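Local coordinates for 3-oxo-tetronate kinase (Cupriavidus necator, PDB 5DMH), which catalyses the ATP-dependent phosphorylation of 3-oxo-tetronate to 3-oxo-tetronate 4-phosphate, as a member of the four-carbon acid sugar kinase family, at residues A[85-90]-A[177-182]. Numbering follows the deposited sequence.
With ADP (adenosine-5'-diphosphate), chain C.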
ATOM      1  N   SER A  85       6.015  -4.989  -5.667  1.00 18.48           N
ATOM      2  CA  SER A  85       6.230  -6.437  -5.677  1.00 16.75           C
ATOM      3  C   SER A  85       4.930  -7.225  -5.534  1.00 17.02           C
ATOM      4  O   SER A  85       4.943  -8.450  -5.367  1.00 19.49           O
ATOM      5  CB  SER A  85       7.129  -6.819  -4.514  1.00 19.20           C
ATOM      6  OG  SER A  85       6.553  -6.344  -3.302  1.00 15.92           O
ATOM      7  N   ARG A  86       3.802  -6.530  -5.554  1.00 15.83           N
ATOM      8  CA  ARG A  86       2.523  -7.187  -5.377  1.00 13.98           C
ATOM      9  C   ARG A  86       2.144  -8.185  -6.480  1.00 15.19           C
ATOM     10  O   ARG A  86       1.464  -9.165  -6.211  1.00 17.59           O
ATOM     11  CB  ARG A  86       1.427  -6.120  -5.235  1.00 16.33           C
ATOM     12  CG  ARG A  86       0.002  -6.673  -5.131  1.00 16.61           C
ATOM     13  CD  ARG A  86      -0.965  -5.495  -4.971  1.00 22.99           C
ATOM     14  NE  ARG A  86      -0.734  -4.968  -3.638  1.00 24.05           N
ATOM     15  CZ  ARG A  86      -1.339  -3.921  -3.099  1.00 31.31           C
ATOM     16  NH1 ARG A  86      -2.218  -3.197  -3.797  1.00 26.26           N
ATOM     17  NH2 ARG A  86      -1.024  -3.586  -1.856  1.00 25.71           N
ATOM     18  N   THR A  87       2.544  -7.933  -7.724  1.00 16.74           N
ATOM     19  CA  THR A  87       2.103  -8.777  -8.819  1.00 15.27           C
ATOM     20  C   THR A  87       3.232  -9.310  -9.708  1.00 18.80           C
ATOM     21  O   THR A  87       2.955  -9.938 -10.729  1.00 23.86           O
ATOM     22  CB  THR A  87       1.096  -8.043  -9.732  1.00 23.58           C
ATOM     23  OG1 THR A  87       1.732  -6.898 -10.314  1.00 29.45           O
ATOM     24  CG2 THR A  87      -0.115  -7.602  -8.948  1.00 30.70           C
ATOM     25  N   ILE A  88       4.481  -9.047  -9.346  1.00 19.24           N
ATOM     26  CA  ILE A  88       5.630  -9.614 -10.054  1.00 17.53           C
ATOM     27  C   ILE A  88       5.726 -11.115  -9.713  1.00 19.34           C
ATOM     28  O   ILE A  88       5.079 -11.577  -8.791  1.00 17.98           O
ATOM     29  CB  ILE A  88       6.951  -8.833  -9.710  1.00 17.20           C
ATOM     30  CG1 ILE A  88       7.375  -9.032  -8.256  1.00 15.60           C
ATOM     31  CG2 ILE A  88       6.780  -7.336 -10.032  1.00 22.52           C
ATOM     32  CD1 ILE A  88       8.635  -8.292  -7.860  1.00 17.98           C
ATOM     33  N   PRO A  89       6.514 -11.892 -10.466  1.00 19.20           N
ATOM     34  CA  PRO A  89       6.712 -13.299 -10.100  1.00 17.97           C
ATOM     35  C   PRO A  89       7.153 -13.494  -8.661  1.00 18.15           C
ATOM     36  O   PRO A  89       7.908 -12.677  -8.110  1.00 18.24           O
ATOM     37  CB  PRO A  89       7.800 -13.764 -11.080  1.00 21.87           C
ATOM     38  CG  PRO A  89       7.552 -12.899 -12.286  1.00 27.27           C
ATOM     39  CD  PRO A  89       7.184 -11.565 -11.741  1.00 26.15           C
ATOM     40  N   ALA A  90       6.695 -14.582  -8.065  1.00 17.28           N
ATOM     41  CA  ALA A  90       6.945 -14.835  -6.643  1.00 19.29           C
ATOM     42  C   ALA A  90       8.444 -14.881  -6.313  1.00 14.30           C
ATOM     43  O   ALA A  90       8.873 -14.330  -5.289  1.00 15.54           O
ATOM     44  CB  ALA A  90       6.262 -16.116  -6.202  1.00 20.45           C
ATOM     45  N   HIS A 177     -11.258  -6.806  -9.735  1.00 19.46           N
ATOM     46  CA  HIS A 177      -9.944  -6.134  -9.848  1.00 15.26           C
ATOM     47  C   HIS A 177      -9.244  -6.558 -11.150  1.00 16.25           C
ATOM     48  O   HIS A 177      -9.240  -7.723 -11.500  1.00 16.84           O
ATOM     49  CB  HIS A 177      -9.068  -6.421  -8.634  1.00 19.24           C
ATOM     50  CG  HIS A 177      -7.868  -5.532  -8.537  1.00 16.17           C
ATOM     51  ND1 HIS A 177      -6.707  -5.791  -9.235  1.00 14.89           N
ATOM     52  CD2 HIS A 177      -7.645  -4.370  -7.877  1.00 15.83           C
ATOM     53  CE1 HIS A 177      -5.822  -4.851  -8.991  1.00 20.41           C
ATOM     54  NE2 HIS A 177      -6.364  -3.972  -8.169  1.00 21.95           N
ATOM     55  N   PRO A 178      -8.630  -5.607 -11.879  1.00 17.89           N
ATOM     56  CA  PRO A 178      -8.049  -5.963 -13.192  1.00 20.49           C
ATOM     57  C   PRO A 178      -6.921  -7.002 -13.168  1.00 17.94           C
ATOM     58  O   PRO A 178      -6.782  -7.788 -14.122  1.00 20.01           O
ATOM     59  CB  PRO A 178      -7.472  -4.634 -13.713  1.00 19.26           C
ATOM     60  CG  PRO A 178      -8.003  -3.570 -12.816  1.00 26.02           C
ATOM     61  CD  PRO A 178      -8.436  -4.192 -11.530  1.00 20.01           C
ATOM     62  N   LEU A 179      -6.124  -6.964 -12.109  1.00 16.23           N
ATOM     63  CA  LEU A 179      -4.946  -7.816 -11.948  1.00 18.66           C
ATOM     64  C   LEU A 179      -5.081  -9.002 -10.994  1.00 23.25           C
ATOM     65  O   LEU A 179      -4.553 -10.080 -11.286  1.00 19.97           O
ATOM     66  CB  LEU A 179      -3.797  -6.959 -11.435  1.00 19.69           C
ATOM     67  CG  LEU A 179      -2.867  -6.259 -12.420  1.00 30.64           C
ATOM     68  CD1 LEU A 179      -3.505  -5.926 -13.720  1.00 27.04           C
ATOM     69  CD2 LEU A 179      -2.206  -5.037 -11.761  1.00 22.53           C
ATOM     70  N   THR A 180      -5.693  -8.772  -9.834  1.00 19.02           N
ATOM     71  CA  THR A 180      -5.886  -9.801  -8.826  1.00 15.79           C
ATOM     72  C   THR A 180      -7.362  -9.859  -8.411  1.00 17.31           C
ATOM     73  O   THR A 180      -7.722  -9.419  -7.305  1.00 20.53           O
ATOM     74  CB  THR A 180      -5.016  -9.553  -7.587  1.00 19.26           C
ATOM     75  OG1 THR A 180      -5.267  -8.248  -7.072  1.00 18.12           O
ATOM     76  CG2 THR A 180      -3.555  -9.669  -7.935  1.00 22.56           C
ATOM     77  N   PRO A 181      -8.210 -10.393  -9.297  1.00 18.34           N
ATOM     78  CA  PRO A 181      -9.615 -10.532  -8.926  1.00 17.07           C
ATOM     79  C   PRO A 181      -9.713 -11.490  -7.728  1.00 17.92           C
ATOM     80  O   PRO A 181      -9.157 -12.583  -7.777  1.00 19.48           O
ATOM     81  CB  PRO A 181     -10.258 -11.111 -10.183  1.00 19.93           C
ATOM     82  CG  PRO A 181      -9.144 -11.791 -10.928  1.00 16.81           C
ATOM     83  CD  PRO A 181      -7.915 -11.000 -10.605  1.00 16.69           C
HETATM   84  N   MSE A 182     -10.438 -11.064  -6.697  1.00 16.48           N
HETATM   85  CA  MSE A 182     -10.592 -11.844  -5.470  1.00 14.33           C
HETATM   86  C   MSE A 182     -11.970 -12.458  -5.461  1.00 15.62           C
HETATM   87  O   MSE A 182     -12.967 -11.773  -5.228  1.00 17.78           O
HETATM   88  CB  MSE A 182     -10.370 -10.933  -4.265  1.00 17.36           C
HETATM   89  CG  MSE A 182      -9.120 -10.107  -4.378  1.00 18.82           C
HETATM   90 SE   MSE A 182      -7.486 -11.223  -4.526  1.00 28.94          SE
HETATM   91  CE  MSE A 182      -7.581 -11.963  -2.749  1.00 17.48           C
TER
HETATM   92  PB  ADP C 501      -5.476  -0.379  -7.343  1.00 15.16           P
HETATM   93  O1B ADP C 501      -4.820   0.483  -6.270  1.00 14.52           O
HETATM   94  O2B ADP C 501      -6.915   0.043  -7.588  1.00 15.66           O
HETATM   95  O3B ADP C 501      -5.294  -1.873  -7.120  1.00 16.15           O
HETATM   96  PA  ADP C 501      -3.362  -0.367  -9.369  1.00 15.91           P
HETATM   97  O1A ADP C 501      -2.796   0.818 -10.045  1.00 17.02           O
HETATM   98  O2A ADP C 501      -2.592  -1.137  -8.351  1.00 14.95           O
HETATM   99  O3A ADP C 501      -4.807   0.072  -8.758  1.00 12.58           O
HETATM  100  O5' ADP C 501      -3.775  -1.492 -10.436  1.00 16.92           O
HETATM  101  C5' ADP C 501      -4.627  -1.207 -11.537  1.00 15.23           C
HETATM  102  C4' ADP C 501      -4.102  -1.944 -12.765  1.00 16.66           C
HETATM  103  O4' ADP C 501      -5.106  -1.967 -13.767  1.00 17.38           O
HETATM  104  C3' ADP C 501      -2.890  -1.246 -13.369  1.00 18.61           C
HETATM  105  O3' ADP C 501      -1.954  -2.201 -13.903  1.00 16.92           O
HETATM  106  C2' ADP C 501      -3.509  -0.436 -14.464  1.00 17.46           C
HETATM  107  O2' ADP C 501      -2.570  -0.012 -15.430  1.00 18.03           O
HETATM  108  C1' ADP C 501      -4.567  -1.397 -14.953  1.00 14.30           C
HETATM  109  N9  ADP C 501      -5.587  -0.678 -15.707  1.00 19.02           N
HETATM  110  C8  ADP C 501      -6.134   0.525 -15.406  1.00 21.63           C
HETATM  111  N7  ADP C 501      -7.018   0.898 -16.343  1.00 19.87           N
HETATM  112  C5  ADP C 501      -7.030  -0.093 -17.266  1.00 16.97           C
HETATM  113  C6  ADP C 501      -7.730  -0.315 -18.531  1.00 19.38           C
HETATM  114  N6  ADP C 501      -8.616   0.620 -18.932  1.00 16.08           N
HETATM  115  N1  ADP C 501      -7.490  -1.462 -19.195  1.00 18.33           N
HETATM  116  C2  ADP C 501      -6.616  -2.388 -18.748  1.00 20.13           C
HETATM  117  N3  ADP C 501      -5.909  -2.255 -17.602  1.00 18.13           N
HETATM  118  C4  ADP C 501      -6.080  -1.127 -16.850  1.00 18.79           C
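T87 faces L179 and T180 where two irregular loops of the sugar-binding N-terminal domain meet beside the bound ADP; the nearest CA pair, T87 and L179, is 7.8 Å apart. Residues 85-90 lead from strand 78-82 into helix 90-106, with P89 as its N-cap residue; residues 177-182 lie in the loop before helix 187-193. The contact is small and made by methyl groups. T87 CG2 stands 4.1 Å from T180 CG2, the two threonine side chains running at a slant to one another, and 4.3 Å from L179 CD2. In both threonines CG2 is anti to the carbonyl carbon, which turns the methyls, not the hydroxyls, to the shared surface. L179 also serves the nucleotide: its CD2 packs 3.6 Å from ADP O3', on the ribose, while P178 CG lies 3.4 Å from ADP O4'. E394, of helix 393-403, touches R86, T87 and L179, and its backbone N is hydrogen-bonded to ADP. R86 extends toward the phosphate end of the site, its guanidinium held by salt bridges to D39 and D40. With CG anti to the backbone N (chi1 -167°), the H177 ring lies where the next two amides of its own loop can reach ND1. L179 N and T180 N both donate hydrogen bonds to H177 ND1, each 3.2 Å long and tilted out of the ring plane, and fix the rotation of the imidazole. That leaves the other ring nitrogen to the beta-phosphate: H177 NE2 donates to ADP O3B at 2.6 Å, almost straight at 174°, with the oxygen at the ring edge and in its plane.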